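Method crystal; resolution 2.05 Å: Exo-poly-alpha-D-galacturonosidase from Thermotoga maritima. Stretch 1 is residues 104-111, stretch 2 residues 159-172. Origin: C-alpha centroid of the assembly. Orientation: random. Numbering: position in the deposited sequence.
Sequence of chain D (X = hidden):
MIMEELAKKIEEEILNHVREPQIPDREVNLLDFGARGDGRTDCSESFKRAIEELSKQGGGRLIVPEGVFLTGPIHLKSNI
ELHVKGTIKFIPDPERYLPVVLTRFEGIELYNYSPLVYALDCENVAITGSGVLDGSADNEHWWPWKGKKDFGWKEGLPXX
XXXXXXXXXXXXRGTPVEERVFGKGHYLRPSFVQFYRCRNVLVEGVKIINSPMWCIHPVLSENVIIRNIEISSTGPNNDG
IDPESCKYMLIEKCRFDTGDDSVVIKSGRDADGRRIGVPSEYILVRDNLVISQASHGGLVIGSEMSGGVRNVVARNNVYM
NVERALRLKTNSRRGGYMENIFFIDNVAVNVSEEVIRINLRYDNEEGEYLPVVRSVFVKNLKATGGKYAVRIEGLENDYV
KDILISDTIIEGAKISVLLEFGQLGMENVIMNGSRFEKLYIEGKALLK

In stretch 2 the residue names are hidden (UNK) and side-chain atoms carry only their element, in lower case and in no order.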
# COMPACT_ATOMS: atom_id res chain seq x y z
N ARG D 104 45.03 -16.29 -16.08
CA ARG D 104 43.69 -16.68 -16.44
C ARG D 104 43.03 -15.56 -17.24
O ARG D 104 43.25 -14.39 -16.96
CB ARG D 104 42.89 -17.01 -15.17
CG ARG D 104 41.97 -18.20 -15.32
CD ARG D 104 41.19 -18.50 -14.05
NE ARG D 104 41.72 -19.67 -13.36
CZ ARG D 104 40.99 -20.52 -12.65
NH1 ARG D 104 39.67 -20.36 -12.54
NH2 ARG D 104 41.58 -21.55 -12.06
N PHE D 105 42.25 -15.92 -18.25
CA PHE D 105 41.45 -14.92 -18.98
C PHE D 105 39.99 -15.36 -19.06
O PHE D 105 39.67 -16.39 -19.66
CB PHE D 105 42.02 -14.66 -20.38
CG PHE D 105 41.40 -13.45 -21.07
CD1 PHE D 105 42.00 -12.20 -20.97
CD2 PHE D 105 40.22 -13.58 -21.80
CE1 PHE D 105 41.44 -11.09 -21.60
CE2 PHE D 105 39.65 -12.47 -22.43
CZ PHE D 105 40.27 -11.23 -22.33
N GLU D 106 39.12 -14.56 -18.46
CA GLU D 106 37.68 -14.83 -18.39
C GLU D 106 37.36 -16.30 -18.10
O GLU D 106 36.57 -16.95 -18.81
CB GLU D 106 36.95 -14.30 -19.63
CG GLU D 106 36.98 -12.76 -19.71
CD GLU D 106 36.20 -12.19 -20.89
OE1 GLU D 106 36.21 -12.78 -21.99
OE2 GLU D 106 35.59 -11.11 -20.72
N GLY D 107 37.99 -16.82 -17.04
CA GLY D 107 37.71 -18.16 -16.52
C GLY D 107 38.47 -19.33 -17.13
O GLY D 107 38.24 -20.47 -16.75
N ILE D 108 39.37 -19.05 -18.07
CA ILE D 108 40.19 -20.12 -18.67
C ILE D 108 41.69 -19.86 -18.45
O ILE D 108 42.18 -18.76 -18.75
CB ILE D 108 39.87 -20.34 -20.18
CG1 ILE D 108 38.40 -20.73 -20.39
CG2 ILE D 108 40.79 -21.43 -20.79
CD1 ILE D 108 37.90 -20.57 -21.81
N GLU D 109 42.39 -20.87 -17.93
CA GLU D 109 43.82 -20.78 -17.67
C GLU D 109 44.64 -20.72 -18.96
O GLU D 109 44.29 -21.37 -19.95
CB GLU D 109 44.29 -21.96 -16.83
CG GLU D 109 43.77 -21.96 -15.40
CD GLU D 109 44.48 -22.97 -14.52
OE1 GLU D 109 44.61 -22.72 -13.30
OE2 GLU D 109 44.90 -24.02 -15.04
N LEU D 110 45.71 -19.95 -18.93
CA LEU D 110 46.61 -19.81 -20.07
C LEU D 110 47.95 -19.22 -19.64
O LEU D 110 48.13 -18.82 -18.48
CB LEU D 110 45.97 -18.92 -21.15
CG LEU D 110 46.02 -17.40 -20.99
CD1 LEU D 110 45.62 -16.72 -22.28
CD2 LEU D 110 45.16 -16.91 -19.83
N TYR D 111 48.90 -19.18 -20.57
CA TYR D 111 50.11 -18.40 -20.40
C TYR D 111 49.99 -17.13 -21.24
O TYR D 111 49.74 -17.19 -22.45
CB TYR D 111 51.36 -19.22 -20.75
CG TYR D 111 51.76 -20.13 -19.62
CD1 TYR D 111 52.81 -19.80 -18.77
CD2 TYR D 111 51.07 -21.32 -19.38
CE1 TYR D 111 53.18 -20.64 -17.71
CE2 TYR D 111 51.42 -22.16 -18.33
CZ TYR D 111 52.47 -21.82 -17.50
OH TYR D 111 52.82 -22.66 -16.47
N UNK D 159 41.86 -7.05 -32.24
CA UNK D 159 41.21 -7.14 -30.94
C UNK D 159 41.25 -8.57 -30.39
O UNK D 159 41.78 -9.47 -31.05
c UNK D 159 38.91 -7.29 -32.01
o UNK D 159 38.62 -8.47 -31.88
n UNK D 159 38.47 -6.55 -33.02
c UNK D 159 39.78 -6.58 -30.99
N UNK D 160 40.68 -8.76 -29.20
CA UNK D 160 40.74 -10.02 -28.47
C UNK D 160 39.90 -11.17 -29.05
O UNK D 160 40.16 -12.33 -28.73
c UNK D 160 38.49 -9.15 -25.37
c UNK D 160 40.33 -9.79 -27.00
n UNK D 160 37.36 -9.77 -25.04
c UNK D 160 38.91 -9.25 -26.82
o UNK D 160 39.17 -8.52 -24.55
N UNK D 161 38.92 -10.84 -29.88
CA UNK D 161 37.90 -11.80 -30.34
C UNK D 161 38.40 -13.15 -30.90
O UNK D 161 37.86 -14.20 -30.54
n UNK D 161 35.08 -8.02 -31.16
c UNK D 161 36.90 -11.14 -31.30
c UNK D 161 35.90 -10.23 -30.59
o UNK D 161 34.69 -9.70 -32.60
c UNK D 161 35.17 -9.29 -31.54
N UNK D 162 39.40 -13.11 -31.77
CA UNK D 162 39.96 -14.35 -32.31
C UNK D 162 40.69 -15.19 -31.26
O UNK D 162 40.55 -16.41 -31.22
c UNK D 162 40.13 -13.62 -34.76
c UNK D 162 40.87 -14.08 -33.52
c UNK D 162 39.01 -14.59 -35.15
o UNK D 162 39.31 -15.59 -35.83
o UNK D 162 37.85 -14.33 -34.78
N UNK D 163 41.45 -14.52 -30.39
CA UNK D 163 42.17 -15.19 -29.32
C UNK D 163 41.25 -15.80 -28.26
O UNK D 163 41.52 -16.89 -27.77
o UNK D 163 44.69 -12.75 -29.78
o UNK D 163 44.95 -14.91 -30.12
c UNK D 163 44.36 -13.94 -29.58
c UNK D 163 43.18 -14.23 -28.67
N UNK D 164 40.16 -15.10 -27.93
CA UNK D 164 39.13 -15.63 -27.03
C UNK D 164 38.51 -16.89 -27.63
O UNK D 164 38.35 -17.90 -26.93
c UNK D 164 36.89 -15.19 -25.90
c UNK D 164 38.61 -13.37 -25.99
c UNK D 164 38.02 -14.57 -26.72
N UNK D 165 38.20 -16.84 -28.92
CA UNK D 165 37.67 -17.97 -29.67
C UNK D 165 38.64 -19.16 -29.62
O UNK D 165 38.22 -20.28 -29.32
n UNK D 165 34.93 -19.64 -34.23
c UNK D 165 36.84 -18.62 -32.02
c UNK D 165 36.72 -18.10 -33.45
c UNK D 165 37.40 -17.54 -31.12
c UNK D 165 36.33 -19.20 -34.43
N UNK D 166 39.91 -18.90 -29.90
CA UNK D 166 40.96 -19.93 -29.88
C UNK D 166 41.16 -20.54 -28.50
O UNK D 166 41.24 -21.76 -28.36
n UNK D 166 45.70 -17.51 -32.78
c UNK D 166 42.34 -19.23 -31.93
c UNK D 166 44.37 -17.69 -32.12
c UNK D 166 43.77 -19.06 -32.46
c UNK D 166 42.29 -19.38 -30.41
N UNK D 167 41.23 -19.68 -27.48
CA UNK D 167 41.39 -20.12 -26.09
C UNK D 167 40.28 -21.07 -25.63
O UNK D 167 40.55 -22.07 -24.96
c UNK D 167 42.98 -19.88 -23.34
c UNK D 167 41.68 -19.15 -23.64
c UNK D 167 41.50 -18.91 -25.15
c UNK D 167 41.62 -17.84 -22.87
N UNK D 168 39.03 -20.75 -25.99
CA UNK D 168 37.89 -21.60 -25.64
C UNK D 168 38.00 -22.97 -26.31
O UNK D 168 37.79 -24.00 -25.66
c UNK D 168 36.19 -19.74 -25.13
c UNK D 168 34.50 -17.91 -24.74
n UNK D 168 33.60 -16.95 -25.45
c UNK D 168 36.57 -20.92 -26.02
c UNK D 168 34.95 -19.03 -25.67
N UNK D 169 38.34 -22.97 -27.59
CA UNK D 169 38.52 -24.21 -28.35
C UNK D 169 39.61 -25.11 -27.78
O UNK D 169 39.43 -26.32 -27.69
c UNK D 169 37.47 -23.87 -30.64
o UNK D 169 38.55 -23.18 -32.67
c UNK D 169 37.58 -23.02 -31.90
c UNK D 169 38.76 -23.91 -29.83
o UNK D 169 36.67 -22.20 -32.13
N UNK D 170 40.73 -24.50 -27.38
CA UNK D 170 41.83 -25.22 -26.73
C UNK D 170 41.37 -25.90 -25.43
O UNK D 170 41.68 -27.07 -25.20
s UNK D 170 44.84 -22.44 -27.30
c UNK D 170 43.00 -24.29 -26.44
c UNK D 170 45.94 -22.48 -28.72
c UNK D 170 43.80 -23.87 -27.65
N UNK D 171 40.63 -25.17 -24.60
CA UNK D 171 40.12 -25.71 -23.35
C UNK D 171 39.18 -26.89 -23.61
O UNK D 171 39.27 -27.92 -22.94
c UNK D 171 39.43 -24.63 -22.54
N UNK D 172 38.30 -26.74 -24.61
CA UNK D 172 37.41 -27.82 -25.03
C UNK D 172 38.16 -29.11 -25.39
O UNK D 172 37.72 -30.20 -25.00
o UNK D 172 33.87 -28.36 -24.05
c UNK D 172 35.04 -27.23 -25.80
o UNK D 172 34.53 -29.57 -25.74
c UNK D 172 34.43 -28.47 -25.16
c UNK D 172 36.50 -27.39 -26.18
O HOH W 1 35.95 -9.21 -22.50

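Position 159 carries two side-chain carbons, the second bonded to one oxygen and one nitrogen, a terminal amide one methylene from CA: Asn 159. It lies beyond reach of stretch 1, but its OD1 accepts from the backbone N of position 161 at 3.1 Å (N-H...O angle 150°), a capping bond ahead of the helix.

Position 160 has three carbons, the third holding one oxygen and one nitrogen. The oxygen lies 3.7 Å from Phe 105 CZ, near the ring plane and at its edge. This longer amide is Gln 160. Its NE2 is 4.4 Å from Glu 106 OE1, too far for direct bonding, and a water fills the gap: it donates to Glu 106 OE2 at 2.6 Å and accepts from Gln 160 NE2 at 3.0 Å.

Position 161 repeats the three-carbon amide pattern without touching stretch 1: Gln 161. At 162 three carbons end in two oxygens, a carboxylate out of reach of the strand, hence Glu 162. At 163 the carboxylate sits on the second carbon, one methylene shorter: Asp 163, likewise not in contact.

Position 164 has three carbons, one bonded to CA and carrying the other two. One of the outer carbons comes within 3.8 Å of Phe 105 CE2, approaching the ring obliquely, although CB points sideways. Branching at the first carbon with no heteroatom defines Val 164.

Positions 165 and 166 each show four carbons in a row ending in nitrogen, and neither reaches stretch 1: Lys 165 and Lys 166.

Position 167 has four carbons forked at the second; one terminal carbon lies 3.7 Å from Ile 108 CG2 and 3.8 Å from Leu 110 CB, the other 4.1 Å from Phe 105 CB. This is the pattern of Leu 167, its two methyls spread across three side chains of stretch 1.

Position 168 is another four-carbon chain ending in nitrogen; its second carbon packs 3.8 Å from Ile 108 CD1: Lys 168. Position 169 has three carbons and two terminal oxygens, and no contact with stretch 1: Glu 169. Position 170 runs two carbons, sulfur, one carbon, unbranched; its CB points toward stretch 1, but the side chain makes no contact with it: Met 170.

Position 171 has a single carbon, CB, 3.9 Å from Ile 108 CG2, so Ala 171. Position 172 has three carbons with two oxygens on the third, not in contact with stretch 1: Glu 172.

The contact is mainly apolar. Strand residues 108-111 cross the helix at 107°, with axes 9.2 Å apart at closest approach. Alternating Ile 108 and Leu 110 direct CB toward the helix, as does Phe 105; Leu 167 has the largest area covered by the other stretch, 99 Å². No direct hydrogen bond joins the stretches, and the bridging water supplies a polar link beside the packing. The two stretches bury 397 Å² between them, both sides summed.

Stretch 2 159-172: NQQEDVKKLKEMAE
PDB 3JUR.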